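Local coordinates for protein alpha-L-rhamnosidase (Streptomyces avermitilis, PDB 3W5M) that hydrolyses terminal non-reducing alpha-L-rhamnose residues from plant glycosides such as naringin, rutin and hesperidin and from gum arabic, and carries a calcium-dependent rhamnose-binding module, at residues V385-P390 against R634-G639; R524-E529 against I537-L542; G589-T594 against I616-R621; D746-S751 against T849-T854; W894-S899 against P909-F914. All coordinates share one frame; numbering follows the deposited sequence.

Contact 1 (V385-P390 against R634-G639)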
# COMPACT_ATOMS: atom_id res chain seq x y z
N VAL A 385 -10.44 -3.81 7.49
CA VAL A 385 -9.91 -2.80 6.57
C VAL A 385 -10.03 -1.49 7.33
O VAL A 385 -11.11 -1.15 7.83
CB VAL A 385 -10.75 -2.72 5.27
CG1 VAL A 385 -10.37 -1.50 4.44
CG2 VAL A 385 -10.62 -4.00 4.45
N GLY A 386 -8.90 -0.79 7.44
CA GLY A 386 -8.84 0.50 8.16
C GLY A 386 -9.46 0.42 9.55
O GLY A 386 -9.25 -0.55 10.29
N MET A 387 -10.23 1.44 9.91
CA MET A 387 -10.89 1.47 11.21
C MET A 387 -12.37 1.04 11.11
O MET A 387 -13.22 1.39 11.95
CB MET A 387 -10.64 2.84 11.89
CG MET A 387 -10.56 4.06 10.98
SD MET A 387 -9.10 4.41 9.93
CE MET A 387 -9.65 6.00 9.31
N PHE A 388 -12.66 0.21 10.11
CA PHE A 388 -14.02 -0.07 9.68
C PHE A 388 -14.49 -1.50 9.85
O PHE A 388 -15.63 -1.83 9.53
CB PHE A 388 -14.19 0.40 8.21
CG PHE A 388 -13.76 1.82 7.99
CD1 PHE A 388 -14.38 2.85 8.71
CD2 PHE A 388 -12.75 2.12 7.09
CE1 PHE A 388 -13.97 4.16 8.55
CE2 PHE A 388 -12.34 3.43 6.92
CZ PHE A 388 -12.95 4.45 7.65
N GLY A 389 -13.63 -2.37 10.35
CA GLY A 389 -14.03 -3.77 10.55
C GLY A 389 -14.02 -4.59 9.27
O GLY A 389 -13.50 -4.14 8.23
N PRO A 390 -14.54 -5.83 9.35
CA PRO A 390 -14.44 -6.83 8.30
C PRO A 390 -15.60 -6.78 7.32
O PRO A 390 -16.48 -5.91 7.46
CB PRO A 390 -14.42 -8.14 9.10
CG PRO A 390 -15.24 -7.84 10.32
CD PRO A 390 -15.24 -6.36 10.54
N ARG A 634 -0.76 1.22 11.53
CA ARG A 634 -1.97 1.24 12.33
C ARG A 634 -3.18 0.69 11.60
O ARG A 634 -3.08 0.24 10.45
CB ARG A 634 -2.26 2.66 12.87
CG ARG A 634 -2.62 3.67 11.79
CD ARG A 634 -3.06 4.96 12.47
NE ARG A 634 -3.34 6.06 11.54
CZ ARG A 634 -2.69 7.22 11.54
NH1 ARG A 634 -1.72 7.46 12.42
NH2 ARG A 634 -3.01 8.16 10.66
N ASP A 635 -4.35 0.76 12.25
CA ASP A 635 -5.61 0.33 11.62
C ASP A 635 -6.14 1.41 10.62
O ASP A 635 -7.22 1.97 10.80
CB ASP A 635 -6.66 0.02 12.68
CG ASP A 635 -6.97 1.23 13.58
OD1 ASP A 635 -6.24 2.27 13.53
OD2 ASP A 635 -7.96 1.14 14.37
N GLU A 636 -5.35 1.69 9.57
CA GLU A 636 -5.76 2.62 8.54
C GLU A 636 -5.29 2.03 7.20
O GLU A 636 -5.95 1.16 6.70
CB GLU A 636 -5.27 4.05 8.84
CG GLU A 636 -5.99 5.08 8.00
CD GLU A 636 -6.14 6.42 8.68
OE1 GLU A 636 -5.57 6.61 9.79
OE2 GLU A 636 -6.84 7.29 8.09
N ARG A 637 -4.13 2.44 6.69
CA ARG A 637 -3.56 1.84 5.45
C ARG A 637 -4.50 2.02 4.28
O ARG A 637 -4.79 1.07 3.55
CB ARG A 637 -3.26 0.34 5.66
CG ARG A 637 -2.78 0.07 7.08
CD ARG A 637 -2.13 -1.32 7.15
NE ARG A 637 -1.88 -1.73 8.52
CZ ARG A 637 -1.51 -2.97 8.83
NH1 ARG A 637 -1.38 -3.85 7.85
NH2 ARG A 637 -1.30 -3.32 10.10
N LEU A 638 -5.01 3.25 4.15
CA LEU A 638 -5.96 3.59 3.10
C LEU A 638 -5.28 4.43 2.03
O LEU A 638 -4.22 5.03 2.29
CB LEU A 638 -7.13 4.37 3.72
CG LEU A 638 -7.83 3.63 4.87
CD1 LEU A 638 -8.95 4.53 5.38
CD2 LEU A 638 -8.44 2.31 4.41
N GLY A 639 -5.88 4.45 0.83
CA GLY A 639 -5.30 5.15 -0.32
C GLY A 639 -5.63 6.64 -0.24
O GLY A 639 -6.45 7.14 -1.00
O HOH W 1 -6.57 -1.47 5.92
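G386 and E636 bring their CA atoms within 3.8 Å of each other, yet no direct hydrogen bond joins segments 385-390 and 634-639. A water makes the polar tie instead, accepting from G386 N (2.9 Å) and donating to E636 O (2.8 Å). G386 CA adds a CA-H...O contact to E636 O at 3.3 Å. G386 is the second residue of a type II' turn, V385 to F388, and its phi of 50° suits a residue without a side chain. M387, bent at chi2 (-74°), crosses E636 and sets its CE 3.3 Å from E636 OE2. L638 CD1 lies at the edge of the F388 ring, 3.9 Å from CE2. E636, probably the proton donor, has its carboxylate held by a salt bridge from R634, whose NE (2.9 Å) and NH2 both reach OE1, while OE2 accepts a hydrogen bond from W640 NE1. An alanine at E636 would probably leave R634 NE without this acceptor and open a gap beside the M387 methyl. The contact thus sets a loop between helix 379-382 and strand 398-407 against the rhamnose-binding loop that carries E636, between helices 607-622 and 641-654.

Contact 2 (R524-E529 against I537-L542)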
# COMPACT_ATOMS: atom_id res chain seq x y z
N ARG A 524 4.47 -15.97 20.28
CA ARG A 524 3.75 -14.78 19.85
C ARG A 524 4.73 -13.69 19.41
O ARG A 524 5.75 -13.47 20.04
CB ARG A 524 2.85 -14.27 20.97
CG ARG A 524 1.56 -15.04 21.06
CD ARG A 524 0.73 -14.65 22.27
NE ARG A 524 -0.12 -15.78 22.63
CZ ARG A 524 0.31 -16.85 23.29
NH1 ARG A 524 1.58 -16.92 23.68
NH2 ARG A 524 -0.53 -17.84 23.57
N LEU A 525 4.41 -13.02 18.30
CA LEU A 525 5.27 -11.98 17.74
C LEU A 525 4.44 -10.75 17.61
O LEU A 525 3.53 -10.72 16.78
CB LEU A 525 5.76 -12.36 16.33
CG LEU A 525 6.39 -13.75 16.19
CD1 LEU A 525 6.70 -14.06 14.73
CD2 LEU A 525 7.65 -13.84 17.05
N ARG A 526 4.76 -9.73 18.38
CA ARG A 526 4.13 -8.42 18.24
C ARG A 526 5.10 -7.47 17.52
O ARG A 526 6.32 -7.62 17.59
CB ARG A 526 3.69 -7.85 19.58
CG ARG A 526 2.53 -8.62 20.22
CD ARG A 526 1.79 -7.82 21.27
NE ARG A 526 2.67 -7.34 22.34
CZ ARG A 526 2.58 -6.15 22.92
NH1 ARG A 526 1.62 -5.30 22.56
NH2 ARG A 526 3.45 -5.81 23.86
N HIS A 527 4.55 -6.49 16.80
CA HIS A 527 5.34 -5.67 15.93
C HIS A 527 5.10 -4.21 16.27
O HIS A 527 3.95 -3.79 16.45
CB HIS A 527 4.99 -5.94 14.45
CG HIS A 527 5.21 -7.36 14.03
ND1 HIS A 527 4.32 -8.36 14.33
CD2 HIS A 527 6.19 -7.94 13.31
CE1 HIS A 527 4.76 -9.51 13.85
NE2 HIS A 527 5.90 -9.28 13.23
N ALA A 528 6.19 -3.45 16.37
CA ALA A 528 6.12 -2.03 16.78
C ALA A 528 7.06 -1.16 16.01
O ALA A 528 8.15 -1.58 15.63
CB ALA A 528 6.41 -1.87 18.28
N GLU A 529 6.66 0.10 15.85
CA GLU A 529 7.51 1.07 15.16
C GLU A 529 8.57 1.69 16.08
O GLU A 529 9.63 2.09 15.62
CB GLU A 529 6.62 2.22 14.61
CG GLU A 529 5.52 1.83 13.64
CD GLU A 529 4.95 3.06 12.93
OE1 GLU A 529 4.13 3.79 13.56
OE2 GLU A 529 5.35 3.32 11.76
N ILE A 537 8.32 -2.67 23.75
CA ILE A 537 7.65 -2.12 22.57
C ILE A 537 6.45 -1.24 22.89
O ILE A 537 5.72 -1.47 23.87
CB ILE A 537 7.26 -3.20 21.53
CG1 ILE A 537 6.21 -4.17 22.10
CG2 ILE A 537 8.51 -3.90 21.02
CD1 ILE A 537 5.45 -4.97 21.04
N TYR A 538 6.29 -0.19 22.10
CA TYR A 538 5.18 0.72 22.21
C TYR A 538 4.25 0.46 21.05
O TYR A 538 4.69 0.53 19.89
CB TYR A 538 5.68 2.18 22.13
CG TYR A 538 4.57 3.22 22.12
CD1 TYR A 538 3.92 3.59 23.30
CD2 TYR A 538 4.18 3.83 20.94
CE1 TYR A 538 2.91 4.55 23.29
CE2 TYR A 538 3.17 4.80 20.93
CZ TYR A 538 2.54 5.16 22.11
OH TYR A 538 1.55 6.13 22.10
N THR A 539 2.98 0.17 21.34
CA THR A 539 2.01 -0.20 20.30
C THR A 539 0.73 0.62 20.36
O THR A 539 -0.15 0.42 19.54
CB THR A 539 1.61 -1.71 20.37
OG1 THR A 539 1.15 -2.02 21.68
CG2 THR A 539 2.76 -2.62 20.00
N ALA A 540 0.61 1.55 21.31
CA ALA A 540 -0.63 2.33 21.45
C ALA A 540 -1.05 3.07 20.17
O ALA A 540 -2.25 3.24 19.89
CB ALA A 540 -0.51 3.30 22.62
N ASN A 541 -0.07 3.49 19.38
CA ASN A 541 -0.35 4.26 18.14
C ASN A 541 -0.94 3.38 17.01
O ASN A 541 -1.42 3.89 15.99
CB ASN A 541 0.90 5.01 17.66
CG ASN A 541 1.98 4.10 17.11
OD1 ASN A 541 2.38 3.10 17.73
ND2 ASN A 541 2.45 4.42 15.91
N LEU A 542 -0.88 2.05 17.21
CA LEU A 542 -1.45 1.12 16.26
C LEU A 542 -2.97 1.03 16.39
O LEU A 542 -3.65 0.50 15.50
CB LEU A 542 -0.79 -0.28 16.39
CG LEU A 542 0.74 -0.39 16.33
CD1 LEU A 542 1.11 -1.86 16.43
CD2 LEU A 542 1.37 0.23 15.07
O HOH W 2 5.08 -3.68 25.72
O HOH W 3 4.31 1.08 17.26
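E529 OE1 accepts from N541 ND2 at 3.0 Å, and from F914 N beyond these segments. The site lies at the end of strand 522-528, in the large sheet of the concanavalin-like beta-sandwich, where the chain returns through the short strand 537-538 into a 3-10 turn. The bond meets OE1 nearly along the C-O axis, and the carboxylate and amide planes are only 5° apart, although N-H...O is bent to 136°. N541 ND2 also donates to N912 O, so one amide nitrogen serves two acceptors. Its OD1 accepts a hydrogen bond from a water (2.8 Å) that also donates to Y538 O and accepts from E529 N, tying three groups together. Back along the strand the contact turns apolar: A528 CB meets I537 CB at 3.6 Å. I537 CD1 lies 3.5 Å above the R526 guanidinium plane, toward its rim; the same guanidinium is held through NE by a salt bridge to E574. A second water accepts weakly from R526 NH2 and donates to I537 O. L542 CG is anti to its carbonyl carbon (chi1 -53°), and beyond it CD1 comes 3.4 Å from H527 O.

Contact 3 (G589-T594 against I616-R621)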
# COMPACT_ATOMS: atom_id res chain seq x y z
N GLY A 589 13.39 -9.85 9.07
CA GLY A 589 12.29 -9.15 8.39
C GLY A 589 12.31 -9.40 6.90
O GLY A 589 13.38 -9.46 6.27
N ARG A 590 11.11 -9.55 6.30
CA ARG A 590 11.02 -9.72 4.86
C ARG A 590 10.28 -8.49 4.35
O ARG A 590 9.10 -8.33 4.61
CB ARG A 590 10.28 -11.00 4.49
CG ARG A 590 10.99 -12.24 5.04
CD ARG A 590 10.21 -13.53 4.77
NE ARG A 590 8.88 -13.44 5.33
CZ ARG A 590 7.77 -13.97 4.81
NH1 ARG A 590 7.79 -14.68 3.68
NH2 ARG A 590 6.61 -13.79 5.45
N VAL A 591 11.02 -7.61 3.70
CA VAL A 591 10.51 -6.30 3.23
C VAL A 591 9.70 -6.53 1.94
O VAL A 591 10.25 -7.02 0.96
CB VAL A 591 11.68 -5.36 2.94
CG1 VAL A 591 11.21 -4.01 2.38
CG2 VAL A 591 12.50 -5.14 4.22
N MET A 592 8.41 -6.16 1.96
CA MET A 592 7.50 -6.37 0.84
C MET A 592 6.96 -5.07 0.30
O MET A 592 6.55 -4.23 1.08
CB MET A 592 6.30 -7.18 1.30
CG MET A 592 6.67 -8.60 1.63
SD MET A 592 5.27 -9.48 2.35
CE MET A 592 6.16 -10.93 2.95
N HIS A 593 6.93 -4.93 -1.03
CA HIS A 593 6.30 -3.76 -1.69
C HIS A 593 6.10 -4.06 -3.15
O HIS A 593 6.48 -5.14 -3.65
CB HIS A 593 7.12 -2.46 -1.49
CG HIS A 593 8.58 -2.56 -1.83
ND1 HIS A 593 9.04 -2.56 -3.13
CD2 HIS A 593 9.68 -2.59 -1.04
CE1 HIS A 593 10.37 -2.62 -3.12
NE2 HIS A 593 10.78 -2.63 -1.86
N THR A 594 5.46 -3.13 -3.86
CA THR A 594 5.34 -3.27 -5.30
C THR A 594 6.69 -3.57 -6.00
O THR A 594 7.74 -3.00 -5.66
CB THR A 594 4.64 -2.05 -5.92
OG1 THR A 594 4.36 -2.32 -7.31
CG2 THR A 594 5.47 -0.80 -5.80
N ILE A 616 13.37 8.84 3.15
CA ILE A 616 12.41 9.05 2.06
C ILE A 616 12.09 7.76 1.28
O ILE A 616 10.93 7.45 1.08
CB ILE A 616 12.89 10.16 1.09
CG1 ILE A 616 12.88 11.51 1.82
CG2 ILE A 616 11.99 10.23 -0.14
CD1 ILE A 616 13.70 12.58 1.12
N THR A 617 13.13 7.05 0.85
CA THR A 617 12.97 5.83 0.03
C THR A 617 12.37 4.73 0.86
O THR A 617 11.64 3.88 0.34
CB THR A 617 14.26 5.35 -0.66
OG1 THR A 617 15.21 4.86 0.31
CG2 THR A 617 14.91 6.50 -1.49
N TRP A 618 12.65 4.73 2.17
CA TRP A 618 12.01 3.73 3.05
C TRP A 618 10.55 4.08 3.34
O TRP A 618 9.72 3.18 3.40
CB TRP A 618 12.85 3.48 4.32
CG TRP A 618 14.00 2.55 4.12
CD1 TRP A 618 15.29 2.88 3.83
CD2 TRP A 618 13.95 1.11 4.13
NE1 TRP A 618 16.04 1.74 3.67
CE2 TRP A 618 15.25 0.64 3.87
CE3 TRP A 618 12.91 0.18 4.35
CZ2 TRP A 618 15.57 -0.74 3.82
CZ3 TRP A 618 13.22 -1.19 4.30
CH2 TRP A 618 14.55 -1.63 4.04
N GLY A 619 10.21 5.36 3.55
CA GLY A 619 8.84 5.77 3.73
C GLY A 619 8.03 5.50 2.47
O GLY A 619 6.87 5.08 2.54
N GLN A 620 8.64 5.70 1.30
CA GLN A 620 7.91 5.46 0.06
C GLN A 620 7.65 3.96 -0.09
O GLN A 620 6.51 3.52 -0.28
CB GLN A 620 8.70 5.94 -1.15
CG GLN A 620 8.02 5.63 -2.47
CD GLN A 620 8.82 6.10 -3.67
OE1 GLN A 620 8.35 6.10 -4.82
NE2 GLN A 620 10.06 6.47 -3.42
N ARG A 621 8.70 3.17 0.02
CA ARG A 621 8.53 1.73 -0.25
C ARG A 621 7.59 1.07 0.75
O ARG A 621 6.84 0.14 0.41
CB ARG A 621 9.88 1.02 -0.37
CG ARG A 621 10.51 0.60 0.94
CD ARG A 621 11.88 0.01 0.66
NE ARG A 621 12.90 1.06 0.54
CZ ARG A 621 14.20 0.84 0.34
NH1 ARG A 621 14.67 -0.40 0.19
NH2 ARG A 621 15.05 1.87 0.28
O HOH W 4 7.99 -2.08 2.04
O HOH W 5 13.47 -2.76 -0.62
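R621, on helix 607-622 of the (alpha/alpha)6-barrel domain, lays its side chain over H593, on strand 587-594 of the concanavalin-like beta-sandwich. CB starts the contact as a CH-pi interaction, 4.0 Å from the H593 ring centroid and 27° off the ring normal. Its chi1 (84°) sets CG between backbone N and carbonyl carbon, near H593 CD2; CD follows, 3.8 Å from H593 NE2. A bend at chi3 turns NE back toward its own helix. NE donates to T617 O (3.1 Å), above the carbonyl plane and on the opposite face from R621 N, while NH2 donates to T617 OG1, giving a side-on grip on one residue. CZ sits 3.7 Å above the centre of the W618 indole, which, with the two bonds, would hold the guanidinium flat. NH1 donates to a water at 2.8 Å, and that water also bonds to H593 NE2, bridging strand and helix. Another water links M592 O to R621 O, the latter weakly. No direct hydrogen bond crosses the interface, whose segment axes make an angle of 71°. Its apolar side is V591, with CG1 4.0 Å from W618 CZ3.

Contact 4 (D746-S751 against T849-T854)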
# COMPACT_ATOMS: atom_id res chain seq x y z
N ASP A 746 -4.07 22.81 5.71
CA ASP A 746 -2.65 22.52 5.82
C ASP A 746 -2.41 21.62 7.04
O ASP A 746 -1.75 21.99 8.01
CB ASP A 746 -1.80 23.81 5.89
CG ASP A 746 -0.31 23.55 5.75
OD1 ASP A 746 0.08 22.65 4.97
OD2 ASP A 746 0.49 24.25 6.43
N TRP A 747 -2.97 20.41 6.95
CA TRP A 747 -2.90 19.38 7.99
C TRP A 747 -1.58 19.28 8.74
O TRP A 747 -0.51 19.16 8.14
CB TRP A 747 -3.24 18.03 7.33
CG TRP A 747 -3.55 16.89 8.25
CD1 TRP A 747 -2.81 15.75 8.44
CD2 TRP A 747 -4.71 16.76 9.07
NE1 TRP A 747 -3.44 14.93 9.35
CE2 TRP A 747 -4.61 15.53 9.75
CE3 TRP A 747 -5.83 17.57 9.30
CZ2 TRP A 747 -5.58 15.09 10.64
CZ3 TRP A 747 -6.79 17.14 10.18
CH2 TRP A 747 -6.67 15.90 10.84
N LEU A 748 -1.65 19.27 10.07
CA LEU A 748 -0.47 19.07 10.94
C LEU A 748 0.63 20.14 10.76
O LEU A 748 1.81 19.87 10.94
CB LEU A 748 0.06 17.61 10.83
CG LEU A 748 -0.96 16.57 11.29
CD1 LEU A 748 -0.47 15.15 10.98
CD2 LEU A 748 -1.24 16.72 12.78
N ASN A 749 0.23 21.36 10.41
CA ASN A 749 1.12 22.52 10.54
C ASN A 749 1.57 22.70 12.01
O ASN A 749 0.89 22.21 12.92
CB ASN A 749 0.39 23.78 10.05
CG ASN A 749 -0.84 24.11 10.88
OD1 ASN A 749 -0.73 24.58 12.02
ND2 ASN A 749 -2.03 23.87 10.31
N VAL A 750 2.67 23.42 12.23
CA VAL A 750 3.18 23.70 13.59
C VAL A 750 2.63 25.03 14.09
O VAL A 750 3.28 26.07 13.94
CB VAL A 750 4.73 23.77 13.63
CG1 VAL A 750 5.24 23.65 15.08
CG2 VAL A 750 5.37 22.69 12.77
N SER A 751 1.44 24.97 14.69
CA SER A 751 0.73 26.14 15.23
C SER A 751 0.80 27.37 14.31
O SER A 751 1.24 28.46 14.72
CB SER A 751 1.21 26.48 16.65
OG SER A 751 0.42 27.52 17.20
N THR A 849 5.12 24.83 8.28
CA THR A 849 4.14 24.32 7.32
C THR A 849 3.67 22.89 7.66
O THR A 849 4.46 22.09 8.16
CB THR A 849 4.77 24.29 5.91
OG1 THR A 849 6.06 23.68 5.97
CG2 THR A 849 4.97 25.73 5.42
N GLY A 850 2.42 22.60 7.31
CA GLY A 850 1.85 21.22 7.35
C GLY A 850 1.96 20.45 6.02
O GLY A 850 2.86 20.71 5.22
N PHE A 851 1.03 19.50 5.80
CA PHE A 851 1.06 18.62 4.62
C PHE A 851 1.08 19.31 3.28
O PHE A 851 1.80 18.87 2.38
CB PHE A 851 -0.12 17.63 4.64
CG PHE A 851 0.14 16.40 5.48
CD1 PHE A 851 1.01 16.45 6.58
CD2 PHE A 851 -0.46 15.20 5.17
CE1 PHE A 851 1.27 15.32 7.35
CE2 PHE A 851 -0.21 14.06 5.94
CZ PHE A 851 0.65 14.12 7.04
N LEU A 852 0.30 20.38 3.15
CA LEU A 852 0.10 21.05 1.86
C LEU A 852 1.17 22.10 1.56
O LEU A 852 1.60 22.25 0.40
CB LEU A 852 -1.28 21.67 1.80
CG LEU A 852 -2.49 20.75 1.79
CD1 LEU A 852 -3.72 21.63 1.68
CD2 LEU A 852 -2.39 19.78 0.62
N GLY A 853 1.60 22.82 2.60
CA GLY A 853 2.70 23.77 2.49
C GLY A 853 4.09 23.19 2.34
O GLY A 853 4.89 23.72 1.58
N THR A 854 4.39 22.10 3.06
CA THR A 854 5.75 21.56 3.07
C THR A 854 6.37 21.18 1.71
O THR A 854 7.52 21.50 1.48
CB THR A 854 5.90 20.40 4.09
OG1 THR A 854 5.62 20.92 5.40
CG2 THR A 854 7.33 19.79 4.08
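A type II turn from D746 to N749 wraps over G850, bringing the CA atoms of N749 and G850 to 3.5 Å. A CB on G850 would fall 2.3 Å from D746 O, which excludes any side chain in this backbone arrangement. F851 N donates to W747 O at 2.8 Å. D746 supplies the main polar grip: its CG is anti to the backbone N (chi1 -170°), and the carboxylate beyond it faces a run of backbone N-H groups. OD2 accepts from G850 N at 2.7 Å, and OD1 from G853 N at 2.8 Å in a nearly straight bond (170°); both donors approach from out of the carboxylate plane. L852 N makes a weak third bond to OD1, and S813 OG a further one to OD2, so several donors satisfy this buried acid. The aromatic side is a T-shaped pair. W747 turns its edge to F851, with five-membered and six-membered ring centroids 5.1 Å apart and planes at 80°, and its CD1 stands 3.9 Å over the centre of the F851 ring. L748 CD1 adds an apolar touch to F851 CE1 at 4.0 Å. Together the two interhelical loops probably line part of the rhamnose pocket of the (alpha/alpha)6-barrel: W747 lies beside W695 and F851 beside D643, both rhamnose-binding residues, and a Tris molecule, probably from the crystallisation liquor, is bound next to W747.

Contact 5 (W894-S899 against P909-F914)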
# COMPACT_ATOMS: atom_id res chain seq x y z
N TRP A 894 8.03 10.68 9.71
CA TRP A 894 6.89 10.59 10.65
C TRP A 894 5.66 11.37 10.20
O TRP A 894 5.78 12.36 9.45
CB TRP A 894 7.30 11.12 12.03
CG TRP A 894 8.47 10.47 12.65
CD1 TRP A 894 9.02 9.25 12.35
CD2 TRP A 894 9.22 10.98 13.76
NE1 TRP A 894 10.09 8.99 13.20
CE2 TRP A 894 10.22 10.04 14.08
CE3 TRP A 894 9.13 12.16 14.52
CZ2 TRP A 894 11.15 10.25 15.11
CZ3 TRP A 894 10.06 12.37 15.56
CH2 TRP A 894 11.04 11.41 15.85
N GLU A 895 4.50 10.95 10.68
CA GLU A 895 3.26 11.66 10.42
C GLU A 895 3.30 13.12 10.92
O GLU A 895 2.70 13.98 10.27
CB GLU A 895 2.08 10.96 11.08
CG GLU A 895 0.70 11.48 10.66
CD GLU A 895 -0.44 10.62 11.19
OE1 GLU A 895 -0.20 9.84 12.15
OE2 GLU A 895 -1.58 10.73 10.65
N ARG A 896 3.96 13.36 12.06
CA ARG A 896 3.96 14.69 12.71
C ARG A 896 5.38 15.20 12.85
O ARG A 896 6.30 14.42 13.04
CB ARG A 896 3.36 14.60 14.12
CG ARG A 896 1.88 14.26 14.19
CD ARG A 896 1.50 13.90 15.62
NE ARG A 896 0.11 13.50 15.80
CZ ARG A 896 -0.89 14.34 16.04
NH1 ARG A 896 -0.68 15.65 16.12
NH2 ARG A 896 -2.13 13.88 16.17
N TRP A 897 5.57 16.52 12.83
CA TRP A 897 6.89 17.05 13.12
C TRP A 897 7.37 16.61 14.52
O TRP A 897 8.57 16.40 14.74
CB TRP A 897 6.87 18.59 12.98
CG TRP A 897 6.60 19.05 11.55
CD1 TRP A 897 5.48 19.68 11.08
CD2 TRP A 897 7.48 18.90 10.42
NE1 TRP A 897 5.62 19.95 9.72
CE2 TRP A 897 6.84 19.50 9.31
CE3 TRP A 897 8.76 18.35 10.25
CZ2 TRP A 897 7.43 19.52 8.03
CZ3 TRP A 897 9.35 18.38 8.99
CH2 TRP A 897 8.67 18.97 7.89
N ASP A 898 6.42 16.40 15.42
CA ASP A 898 6.71 16.01 16.81
C ASP A 898 6.15 14.65 17.20
O ASP A 898 5.66 14.50 18.31
CB ASP A 898 6.12 17.05 17.78
CG ASP A 898 4.65 17.27 17.56
OD1 ASP A 898 4.12 16.83 16.52
OD2 ASP A 898 3.99 17.89 18.42
N SER A 899 6.21 13.66 16.31
CA SER A 899 5.67 12.34 16.69
C SER A 899 6.30 11.82 17.99
O SER A 899 5.61 11.23 18.83
CB SER A 899 5.78 11.33 15.54
OG SER A 899 4.81 11.65 14.55
N PRO A 909 -1.61 8.83 20.75
CA PRO A 909 -1.87 7.56 20.03
C PRO A 909 -3.19 7.55 19.27
O PRO A 909 -3.46 6.62 18.52
CB PRO A 909 -1.90 6.52 21.16
CG PRO A 909 -2.27 7.29 22.40
CD PRO A 909 -1.57 8.63 22.22
N GLU A 910 -4.02 8.58 19.46
CA GLU A 910 -5.24 8.68 18.70
C GLU A 910 -4.92 8.87 17.22
O GLU A 910 -5.69 8.46 16.36
CB GLU A 910 -6.13 9.82 19.19
CG GLU A 910 -7.03 9.41 20.35
CD GLU A 910 -7.55 10.61 21.13
OE1 GLU A 910 -7.20 11.76 20.77
OE2 GLU A 910 -8.29 10.39 22.12
N MET A 911 -3.78 9.49 16.94
CA MET A 911 -3.28 9.60 15.56
C MET A 911 -1.80 9.97 15.56
O MET A 911 -1.44 11.14 15.66
CB MET A 911 -4.12 10.60 14.73
CG MET A 911 -3.95 10.45 13.22
SD MET A 911 -4.56 11.93 12.35
CE MET A 911 -3.31 13.11 12.84
N ASN A 912 -0.93 8.95 15.48
CA ASN A 912 0.51 9.17 15.52
C ASN A 912 1.37 8.09 14.87
O ASN A 912 1.97 7.25 15.56
CB ASN A 912 1.00 9.40 16.96
CG ASN A 912 2.40 9.95 17.00
OD1 ASN A 912 2.77 10.75 16.13
ND2 ASN A 912 3.20 9.53 17.98
N SER A 913 1.50 8.17 13.56
CA SER A 913 2.30 7.20 12.80
C SER A 913 3.79 7.61 12.65
O SER A 913 4.12 8.80 12.57
CB SER A 913 1.63 6.97 11.44
OG SER A 913 2.59 6.79 10.40
N PHE A 914 4.68 6.62 12.64
CA PHE A 914 6.09 6.88 12.39
C PHE A 914 6.53 6.55 10.96
O PHE A 914 7.73 6.42 10.69
CB PHE A 914 6.97 6.18 13.43
CG PHE A 914 6.72 6.67 14.82
CD1 PHE A 914 5.70 6.14 15.58
CD2 PHE A 914 7.46 7.75 15.32
CE1 PHE A 914 5.45 6.63 16.86
CE2 PHE A 914 7.22 8.24 16.60
CZ PHE A 914 6.20 7.69 17.36
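F914 points its ring edge at the face of W894 in a T-shaped pair, centroids 5.0 Å apart (to the five-membered ring) and planes at 83°, with CD2 standing 3.6 Å above the indole plane. E895, probably the proton acceptor, runs out extended and crosses M911 at about a right angle. Its OE1 accepts S913 N at 2.8 Å and forms a salt bridge with R634 NH1, while OE2 lies against M911 CG and hydrogen-bonds a Tris molecule. In return E895 N donates to S913 O at 2.9 Å. R896 is extended from CG to NE and meets M911 O side-on, NE at 2.8 Å and NH2 at 2.9 Å, with the oxygen in the guanidinium plane. An alanine in place of R896 would probably leave M911 O without these two donors and the M911 methyl without the guanidinium beside it. N912 turns its amide 63° from that guanidinium and closes on S899: S899 OG donates to OD1 (2.7 Å), and ND2 donates to S899 O (3.1 Å). Both segments belong to the irregular connection between helices 883-887 and 923-929, which faces the loop before helix 641-654 and the end of strand 522-528.

All five contacts are mostly buried; the centre of contact 3 lies nearest the centre of the chain, about 10 Å, and that of contact 4 farthest, about 23 Å. Contacts 1 and 3 each join the barrel domain to another domain; contact 2 stays in the beta-sandwich, and contacts 4 and 5 among barrel loops. Contacts 2 and 3 reach the same large sheet without touching. Contact 5 is the hub: it touches contacts 1, 2 and 4, through the R634-E895 salt bridge, two probable hydrogen bonds with the sandwich, and T849 O with W897 NE1. Direct hydrogen bonds dominate contacts 4 and 5, contacts 1 and 3 cross by waters and apolar touches, and contact 2 mixes one direct side-chain bond with both.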